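Local coordinates for CofB (Escherichia coli, PDB 5AX6), which serves as the minor pilin of the type IVb pilus CFA/III of enterotoxigenic Escherichia coli, forming a homotrimer thought to act in pilus assembly, at the interface of chains A and B. Coordinates in Å, arbitrary orientation; residue numbers count along the deposited sequence, not the author numbering. Chains: chain A/B, CofB.

Contact 1: the interface of chains A and B. Residues chain A 264-266; chain B 272, 275-280.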
# COMPACT_ATOMS: atom_id res chain seq x y z
N SER A 264 -9.63 13.59 3.08
CA SER A 264 -9.91 13.90 1.69
C SER A 264 -10.78 12.87 0.98
O SER A 264 -11.40 13.19 -0.04
CB SER A 264 -8.60 14.04 0.91
OG SER A 264 -8.04 12.76 0.68
N GLY A 265 -10.80 11.64 1.49
CA GLY A 265 -11.47 10.55 0.79
C GLY A 265 -10.63 9.87 -0.29
O GLY A 265 -11.06 8.86 -0.87
N ASN A 266 -9.45 10.42 -0.56
CA ASN A 266 -8.55 9.84 -1.56
C ASN A 266 -7.43 9.01 -0.94
O ASN A 266 -6.95 8.07 -1.57
CB ASN A 266 -7.92 10.93 -2.42
CG ASN A 266 -8.80 11.33 -3.59
OD1 ASN A 266 -9.34 10.48 -4.30
ND2 ASN A 266 -8.96 12.64 -3.78
N LYS B 272 -10.84 5.39 -5.11
CA LYS B 272 -11.27 6.54 -4.31
C LYS B 272 -12.50 6.21 -3.47
O LYS B 272 -13.27 5.31 -3.80
CB LYS B 272 -11.56 7.75 -5.19
CG LYS B 272 -12.82 7.58 -6.04
CD LYS B 272 -13.20 8.89 -6.69
CE LYS B 272 -14.45 8.74 -7.53
NZ LYS B 272 -15.61 8.32 -6.70
N GLY B 275 -16.34 9.95 -0.60
CA GLY B 275 -16.17 11.29 -0.06
C GLY B 275 -15.20 12.16 -0.84
O GLY B 275 -15.06 13.36 -0.56
N ALA B 276 -14.53 11.57 -1.82
CA ALA B 276 -13.53 12.29 -2.59
C ALA B 276 -14.20 13.27 -3.55
O ALA B 276 -15.07 12.90 -4.33
CB ALA B 276 -12.63 11.33 -3.36
N LYS B 277 -13.79 14.54 -3.47
CA LYS B 277 -14.26 15.56 -4.41
C LYS B 277 -13.49 15.44 -5.72
O LYS B 277 -13.96 15.87 -6.78
CB LYS B 277 -14.08 16.95 -3.80
CG LYS B 277 -14.83 17.13 -2.50
CD LYS B 277 -16.25 16.60 -2.62
CE LYS B 277 -17.11 17.03 -1.45
NZ LYS B 277 -17.27 18.51 -1.39
N SER B 278 -12.31 14.85 -5.64
CA SER B 278 -11.49 14.57 -6.80
C SER B 278 -11.26 13.05 -6.87
O SER B 278 -11.48 12.35 -5.89
CB SER B 278 -10.17 15.34 -6.73
OG SER B 278 -9.51 15.33 -7.98
N ASN B 279 -10.84 12.55 -8.02
CA ASN B 279 -10.56 11.12 -8.17
C ASN B 279 -9.06 10.91 -8.26
O ASN B 279 -8.52 10.78 -9.36
CB ASN B 279 -11.29 10.56 -9.40
CG ASN B 279 -11.10 9.06 -9.58
OD1 ASN B 279 -10.50 8.38 -8.74
ND2 ASN B 279 -11.64 8.54 -10.68
N GLU B 280 -8.39 10.91 -7.12
CA GLU B 280 -6.93 10.79 -7.09
C GLU B 280 -6.50 9.94 -5.90
O GLU B 280 -6.00 10.45 -4.90
CB GLU B 280 -6.27 12.19 -7.03
CG GLU B 280 -6.46 13.00 -8.32
CD GLU B 280 -5.77 14.37 -8.30
OE1 GLU B 280 -5.34 14.84 -7.22
OE2 GLU B 280 -5.65 14.98 -9.38
O HOH W 1 -11.93 15.50 -1.87

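Contact 2: the interface of chains A and B. Residues chain A 261-262, 265-268; chain B 248-250, 256-257, 270, 272-273, 281-282.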
# COMPACT_ATOMS: atom_id res chain seq x y z
N ALA A 261 -7.76 6.42 6.86
CA ALA A 261 -7.99 7.43 5.83
C ALA A 261 -7.72 8.83 6.37
O ALA A 261 -7.99 9.10 7.52
CB ALA A 261 -9.41 7.34 5.32
N ASP A 262 -7.21 9.74 5.53
CA ASP A 262 -7.24 11.15 5.90
C ASP A 262 -8.61 11.73 5.50
O ASP A 262 -9.45 11.01 4.97
CB ASP A 262 -6.08 11.93 5.27
CG ASP A 262 -6.30 12.24 3.79
OD1 ASP A 262 -7.24 11.71 3.15
OD2 ASP A 262 -5.50 13.03 3.25
N GLY A 265 -10.80 11.64 1.49
CA GLY A 265 -11.47 10.55 0.79
C GLY A 265 -10.63 9.87 -0.29
O GLY A 265 -11.06 8.86 -0.87
N ASN A 266 -9.45 10.42 -0.56
CA ASN A 266 -8.55 9.84 -1.56
C ASN A 266 -7.43 9.01 -0.94
O ASN A 266 -6.95 8.07 -1.57
CB ASN A 266 -7.92 10.93 -2.42
CG ASN A 266 -8.80 11.33 -3.59
OD1 ASN A 266 -9.34 10.48 -4.30
ND2 ASN A 266 -8.96 12.64 -3.78
N ASN A 267 -7.00 9.38 0.26
CA ASN A 267 -5.76 8.84 0.83
C ASN A 267 -5.93 7.82 1.94
O ASN A 267 -6.71 8.04 2.87
CB ASN A 267 -4.90 9.99 1.37
CG ASN A 267 -4.46 10.94 0.29
OD1 ASN A 267 -4.14 10.52 -0.82
ND2 ASN A 267 -4.43 12.24 0.60
N LEU A 268 -5.19 6.72 1.85
CA LEU A 268 -4.96 5.84 2.99
C LEU A 268 -3.56 6.12 3.51
O LEU A 268 -2.61 6.18 2.72
CB LEU A 268 -5.05 4.36 2.60
CG LEU A 268 -6.37 3.63 2.39
CD1 LEU A 268 -6.06 2.15 2.11
CD2 LEU A 268 -7.26 3.79 3.61
N TRP B 248 -12.42 2.50 4.18
CA TRP B 248 -12.11 3.21 5.42
C TRP B 248 -13.14 4.32 5.66
O TRP B 248 -13.76 4.81 4.72
CB TRP B 248 -10.68 3.77 5.39
CG TRP B 248 -9.65 2.77 5.90
CD1 TRP B 248 -9.08 2.76 7.15
CD2 TRP B 248 -9.12 1.63 5.20
NE1 TRP B 248 -8.22 1.69 7.26
CE2 TRP B 248 -8.22 0.99 6.08
CE3 TRP B 248 -9.31 1.10 3.92
CZ2 TRP B 248 -7.51 -0.17 5.72
CZ3 TRP B 248 -8.60 -0.05 3.56
CH2 TRP B 248 -7.71 -0.67 4.45
N ASN B 249 -13.32 4.71 6.92
CA ASN B 249 -14.28 5.76 7.27
C ASN B 249 -13.65 7.14 7.34
O ASN B 249 -12.46 7.27 7.63
CB ASN B 249 -14.91 5.49 8.64
CG ASN B 249 -15.79 4.25 8.67
OD1 ASN B 249 -16.47 3.92 7.70
ND2 ASN B 249 -15.81 3.59 9.83
N ILE B 250 -14.47 8.15 7.12
CA ILE B 250 -14.16 9.55 7.42
C ILE B 250 -15.37 10.16 8.13
O ILE B 250 -16.48 10.07 7.61
CB ILE B 250 -13.87 10.37 6.15
CG1 ILE B 250 -12.77 9.73 5.32
CG2 ILE B 250 -13.52 11.81 6.52
CD1 ILE B 250 -12.60 10.38 3.96
N GLY B 256 -14.13 6.83 2.83
CA GLY B 256 -12.72 6.80 2.51
C GLY B 256 -12.42 5.78 1.42
O GLY B 256 -13.33 5.14 0.91
N PRO B 257 -11.14 5.62 1.08
CA PRO B 257 -10.67 4.75 -0.01
C PRO B 257 -10.98 3.29 0.25
O PRO B 257 -11.22 2.90 1.40
CB PRO B 257 -9.16 4.98 -0.03
CG PRO B 257 -8.94 6.26 0.72
CD PRO B 257 -10.02 6.31 1.75
N LEU B 270 -6.31 0.01 -5.09
CA LEU B 270 -6.82 1.14 -4.33
C LEU B 270 -7.70 2.02 -5.22
O LEU B 270 -7.27 2.42 -6.30
CB LEU B 270 -5.66 1.96 -3.78
CG LEU B 270 -6.02 3.22 -2.99
CD1 LEU B 270 -6.66 2.84 -1.67
CD2 LEU B 270 -4.78 4.10 -2.78
N LYS B 272 -10.84 5.39 -5.11
CA LYS B 272 -11.27 6.54 -4.31
C LYS B 272 -12.50 6.21 -3.47
O LYS B 272 -13.27 5.31 -3.80
CB LYS B 272 -11.56 7.75 -5.19
CG LYS B 272 -12.82 7.58 -6.04
CD LYS B 272 -13.20 8.89 -6.69
CE LYS B 272 -14.45 8.74 -7.53
NZ LYS B 272 -15.61 8.32 -6.70
N GLY B 273 -12.68 6.96 -2.39
CA GLY B 273 -13.85 6.80 -1.55
C GLY B 273 -14.97 7.70 -2.02
O GLY B 273 -14.75 8.63 -2.80
N PRO B 281 -6.71 8.62 -6.01
CA PRO B 281 -6.45 7.74 -4.87
C PRO B 281 -4.98 7.74 -4.51
O PRO B 281 -4.13 7.79 -5.40
CB PRO B 281 -6.91 6.37 -5.37
CG PRO B 281 -6.79 6.45 -6.85
CD PRO B 281 -7.15 7.87 -7.20
N GLY B 282 -4.69 7.72 -3.22
CA GLY B 282 -3.31 7.77 -2.80
C GLY B 282 -2.98 6.88 -1.63
O GLY B 282 -3.80 6.68 -0.71
O HOH W 2 -10.21 5.99 8.36

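Contact 1: the interface of chains A and B
In the beta-repeat region of the CofB homotrimer, the turn that leads from strand 258-261 to strand 267-271 of one subunit rests on the long loop between strands 267-271 and 282-285 of its neighbour. The turn sends the side chain of A:Asn266 into the loop, and this residue, with 63 Å² hidden here, does most of the work. Its CG stands anti to the carbonyl carbon and beside the backbone N (chi1 -85°), which points the carboxamide at the backbone of B:Ser278 to B:Glu280. Both ends of the amide are used. The carbonyl OD1 of A:Asn266 accepts the backbone N-H of B:Glu280 (N to OD1 3.0 Å), the donor approaching from well above the carbonyl plane. The amide ND2 of A:Asn266 gives a longer and more bent bond, 3.3 Å to the carbonyl O of B:Ser278; that oxygen lies close to the plane of the amide, although the nitrogen sits above the plane of the B:Ser278 carbonyl. An amide, carrying donor and acceptor together, can thus read two backbone groups at once, and the pair probably fixes its rotation and favours this placing of oxygen and nitrogen. The methyl CB of B:Ala276 packs against CG of A:Asn266 at 3.8 Å. CB of B:Lys272 comes alongside OD1 of A:Asn266 at 3.6 Å, the two side chains running the same way. Behind the amide, OG of A:Ser264 accepts the backbone N-H of A:Asn266 in a fairly straight bond (162° at hydrogen), bracing the turn. The carbonyl O of A:Ser264 faces the partner loop, with CA of B:Ala276 at 3.4 Å, and through water 1 it is joined to the backbone N of B:Lys277. The site probably holds the neighbour's loop in a set shape and helps to keep two subunits of the trimer in register.

Contact 2: the interface of chains A and B
B:Pro257, A:Leu268 and A:Ala261 bury the most surface here, and they form an apolar seam beside a short run of backbone pairing, a common way of joining subunits edge to edge. A:Leu268 has CG anti to the carbonyl carbon (chi1 -78°) and crosses the indole of B:Trp248 at about a right angle. CD2 of A:Leu268 lies over one face of the B:Trp248 indole, 3.6 Å from the centroid of its five-membered ring, while CD1 of the leucine reaches toward CZ3 of B:Trp248 and the methyl CD1 of B:Leu270. An alanine in place of B:Trp248 would remove this face and would probably leave the leucine methyls poorly packed, loosening the seam. B:Pro257 slides past A:Leu268 in the opposite direction, CB of B:Pro257 to CG of A:Leu268 at 3.9 Å. CD of B:Pro257 meets CB of A:Ala261 at 3.8 Å. That same methyl touches CB of B:Trp248, and water 2 links the backbone N of A:Ala261 to O of B:Asn249. Backbone bonds flank the packing. O of A:Gly265 accepts N of B:Gly273 nearly along its C=O axis. O of A:Asn266 takes N of B:Gly282 at 2.8 Å, and N of A:Leu268 returns a bond to O of B:Gly282. The start of strand 267-271 of chain A thereby bridges in parallel to strand 282-285 of chain B, carrying beta pairing across the subunit boundary within the beta-repeat region.

Contact 1 and contact 2 are neighbouring parts of one interface, the centres of their C-alpha atoms about 7 Å apart, and they share A:Gly265, A:Asn266 and B:Lys272. A:Asn266 joins them most directly: its side chain serves contact 1 and its backbone carbonyl serves contact 2, so a shift of this turn would probably be felt in both. On the other chain, B:Glu280 of contact 1 runs straight into B:Pro281 and B:Gly282 of contact 2. Polar loop recognition thus adjoins a patch of apolar packing and parallel strand pairing, a combination likely to fix both the position and the direction of subunits in the homotrimer.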